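AHL synthase (PDB 3P2H) probably catalyses the formation of N-acyl-L-homoserine lactone quorum-sensing signals from S-adenosyl-L-methionine and a fatty acyl group carried on acyl carrier protein. Local coordinates at residues C67-P72 with L100-A105. The protein carries 3 engineered substitutions. Residues are numbered along the deposited sequence; the frame is centred on the assembly and turned at random.
Sequences CARLLP and LSRFAA. With NOO (N-(3-oxocyclohex-1-en-1-yl)octanamide), chain C; MTA (5'-deoxy-5'-methylthioadenosine), chain B.
A beta bulge, with R102 as the extra residue, lies at the inhibitor and methylthioadenosine pockets, consistent with the bulged central strand of the GNAT-like fold; R102 belongs to both. Around it segments 67-72 and 100-105, the latter broken at R102, pair antiparallel through R69 with S101 and C67 with A104. Each pair is hydrogen-bonded in both directions, as in S101 N to R69 O (2.9 Å).

Small S101 holds its hydroxyl close to the backbone, where R69 NE donates to OG at 2.9 Å, nearly straight (168°) and in the guanidinium plane. A bend at chi3 (74°) turns that long side chain back to the serine. R102 runs alongside, CG over the face of the R69 guanidinium; their NH2 atoms approach to 3.3 Å, a like-charge contact that D45, bridged to both arginines, probably offsets. E43 also pairs with R102, whose NH1 and NH2 bond weakly to methylthioadenosine N7.

Past the bulge, backbone N of F103 bonds weakly to amide O8 of the octanamide inhibitor (3.2 Å), while apolar L100 packs against its octanoyl chain. The small A68 methyl fits between the F103 ring edge and L100 CD1.

Helix 120-133 packs against A68, L70 and F103, helix 13-30 against C67 and R102; strands 53-58 and 138-144 continue the sheet.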
loop_
_atom_site.group_PDB
_atom_site.type_symbol
_atom_site.label_atom_id
_atom_site.label_comp_id
_atom_site.label_asym_id
_atom_site.label_seq_id
_atom_site.Cartn_x
_atom_site.Cartn_y
_atom_site.Cartn_z
ATOM N N CYS A 67 -1.628 4.124 -6.776
ATOM C CA CYS A 67 -0.288 3.851 -6.275
ATOM C C CYS A 67 -0.302 2.962 -5.039
ATOM O O CYS A 67 -1.336 2.783 -4.395
ATOM C CB CYS A 67 0.449 5.156 -5.949
ATOM S SG CYS A 67 -0.203 6.116 -4.548
ATOM N N ALA A 68 0.859 2.405 -4.727
ATOM C CA ALA A 68 1.021 1.556 -3.561
ATOM C C ALA A 68 2.506 1.441 -3.259
ATOM O O ALA A 68 3.344 1.540 -4.156
ATOM C CB ALA A 68 0.424 0.182 -3.807
ATOM N N ARG A 69 2.818 1.251 -1.987
ATOM C CA ARG A 69 4.195 1.126 -1.542
ATOM C C ARG A 69 4.332 -0.182 -0.779
ATOM O O ARG A 69 3.494 -0.499 0.060
ATOM C CB ARG A 69 4.554 2.309 -0.634
ATOM C CG ARG A 69 5.966 2.278 -0.104
ATOM C CD ARG A 69 6.391 3.635 0.432
ATOM N NE ARG A 69 5.783 3.960 1.717
ATOM C CZ ARG A 69 6.002 5.093 2.374
ATOM N NH1 ARG A 69 6.808 6.008 1.855
ATOM N NH2 ARG A 69 5.443 5.299 3.556
ATOM N N LEU A 70 5.378 -0.940 -1.090
ATOM C CA LEU A 70 5.630 -2.215 -0.424
ATOM C C LEU A 70 7.001 -2.203 0.240
ATOM O O LEU A 70 7.997 -1.827 -0.379
ATOM C CB LEU A 70 5.553 -3.368 -1.432
ATOM C CG LEU A 70 4.143 -3.722 -1.923
ATOM C CD1 LEU A 70 4.223 -4.715 -3.066
ATOM C CD2 LEU A 70 3.347 -4.302 -0.774
ATOM N N LEU A 71 7.039 -2.609 1.505
ATOM C CA LEU A 71 8.280 -2.659 2.272
ATOM C C LEU A 71 8.369 -3.956 3.054
ATOM O O LEU A 71 7.369 -4.445 3.561
ATOM C CB LEU A 71 8.345 -1.496 3.267
ATOM C CG LEU A 71 8.461 -0.065 2.744
ATOM C CD1 LEU A 71 8.233 0.904 3.901
ATOM C CD2 LEU A 71 9.833 0.143 2.107
ATOM N N PRO A 72 9.574 -4.537 3.157
ATOM C CA PRO A 72 9.722 -5.783 3.911
ATOM C C PRO A 72 9.746 -5.412 5.391
ATOM O O PRO A 72 10.312 -4.382 5.760
ATOM C CB PRO A 72 11.067 -6.317 3.423
ATOM C CG PRO A 72 11.855 -5.064 3.214
ATOM C CD PRO A 72 10.850 -4.138 2.536
ATOM N N LEU A 100 2.151 -2.809 3.424
ATOM C CA LEU A 100 1.529 -2.103 2.314
ATOM C C LEU A 100 1.158 -0.719 2.831
ATOM O O LEU A 100 0.456 -0.604 3.831
ATOM C CB LEU A 100 0.270 -2.843 1.853
ATOM C CG LEU A 100 -0.527 -2.197 0.715
ATOM C CD1 LEU A 100 0.349 -2.074 -0.522
ATOM C CD2 LEU A 100 -1.768 -3.033 0.412
ATOM N N SER A 101 1.650 0.326 2.172
ATOM C CA SER A 101 1.341 1.695 2.579
ATOM C C SER A 101 1.103 2.585 1.359
ATOM O O SER A 101 1.230 2.131 0.226
ATOM C CB SER A 101 2.474 2.276 3.432
ATOM O OG SER A 101 3.703 2.248 2.735
ATOM N N ARG A 102 0.764 3.848 1.602
ATOM C CA ARG A 102 0.497 4.801 0.531
ATOM C C ARG A 102 -0.279 4.113 -0.589
ATOM O O ARG A 102 0.135 4.112 -1.748
ATOM C CB ARG A 102 1.811 5.383 -0.006
ATOM C CG ARG A 102 2.567 6.274 0.984
ATOM C CD ARG A 102 1.744 7.493 1.404
ATOM N NE ARG A 102 2.556 8.520 2.057
ATOM C CZ ARG A 102 3.066 8.427 3.285
ATOM N NH1 ARG A 102 3.796 9.420 3.776
ATOM N NH2 ARG A 102 2.840 7.348 4.029
ATOM N N PHE A 103 -1.407 3.522 -0.221
ATOM C CA PHE A 103 -2.256 2.811 -1.162
ATOM C C PHE A 103 -3.438 3.692 -1.547
ATOM O O PHE A 103 -4.190 4.140 -0.688
ATOM C CB PHE A 103 -2.768 1.515 -0.528
ATOM C CG PHE A 103 -3.565 0.651 -1.459
ATOM C CD1 PHE A 103 -2.933 -0.168 -2.383
ATOM C CD2 PHE A 103 -4.959 0.648 -1.405
ATOM C CE1 PHE A 103 -3.671 -0.979 -3.238
ATOM C CE2 PHE A 103 -5.709 -0.163 -2.260
ATOM C CZ PHE A 103 -5.061 -0.978 -3.177
ATOM N N ALA A 104 -3.598 3.932 -2.844
ATOM C CA ALA A 104 -4.688 4.766 -3.330
ATOM C C ALA A 104 -5.045 4.438 -4.776
ATOM O O ALA A 104 -4.203 3.967 -5.548
ATOM C CB ALA A 104 -4.298 6.233 -3.217
ATOM N N ALA A 105 -6.297 4.701 -5.134
ATOM C CA ALA A 105 -6.786 4.464 -6.485
ATOM C C ALA A 105 -7.739 5.595 -6.874
ATOM O O ALA A 105 -8.618 5.970 -6.097
ATOM C CB ALA A 105 -7.501 3.131 -6.555
HETATM C C1 NOO C . -7.654 5.662 0.861
HETATM O O1 NOO C . -8.866 5.523 0.990
HETATM C C2 NOO C . -6.652 4.698 1.485
HETATM C C3 NOO C . -5.375 5.109 1.891
HETATM C C4 NOO C . -4.925 6.529 1.487
HETATM C C5 NOO C . -5.553 7.063 0.139
HETATM C C6 NOO C . -7.101 6.882 0.061
HETATM N N7 NOO C . -4.438 4.310 2.674
HETATM C C8 NOO C . -3.046 4.041 2.604
HETATM O O8 NOO C . -2.173 4.899 2.531
HETATM C C9 NOO C . -2.549 2.578 2.625
HETATM C C10 NOO C . -3.519 1.430 3.009
HETATM C C11 NOO C . -2.716 0.262 3.643
HETATM C C12 NOO C . -3.241 -1.120 3.215
HETATM C C13 NOO C . -2.500 -2.251 3.963
HETATM C C14 NOO C . -3.412 -3.471 4.191
HETATM C C15 NOO C . -2.623 -4.674 4.718
HETATM C CS MTA B . -1.474 6.224 7.486
HETATM S "S5'" MTA B . -2.660 6.973 8.642
HETATM C "C5'" MTA B . -2.599 8.714 8.122
HETATM C "C4'" MTA B . -1.665 9.549 9.001
HETATM O "O4'" MTA B . -0.323 9.005 8.861
HETATM C "C2'" MTA B . -0.187 11.175 7.998
HETATM O "O2'" MTA B . 0.312 12.515 8.059
HETATM C "C3'" MTA B . -1.666 10.997 8.491
HETATM O "O3'" MTA B . -1.911 11.882 9.591
HETATM C "C1'" MTA B . 0.570 10.150 8.862
HETATM N N9 MTA B . 1.856 9.742 8.258
HETATM C C8 MTA B . 2.050 9.139 7.038
HETATM N N7 MTA B . 3.310 8.915 6.821
HETATM C C5 MTA B . 4.021 9.357 7.892
HETATM C C6 MTA B . 5.412 9.390 8.244
HETATM N N6 MTA B . 6.360 8.883 7.372
HETATM N N1 MTA B . 5.781 9.929 9.452
HETATM C C2 MTA B . 4.863 10.435 10.328
HETATM N N3 MTA B . 3.537 10.409 10.002
HETATM C C4 MTA B . 3.081 9.898 8.834
#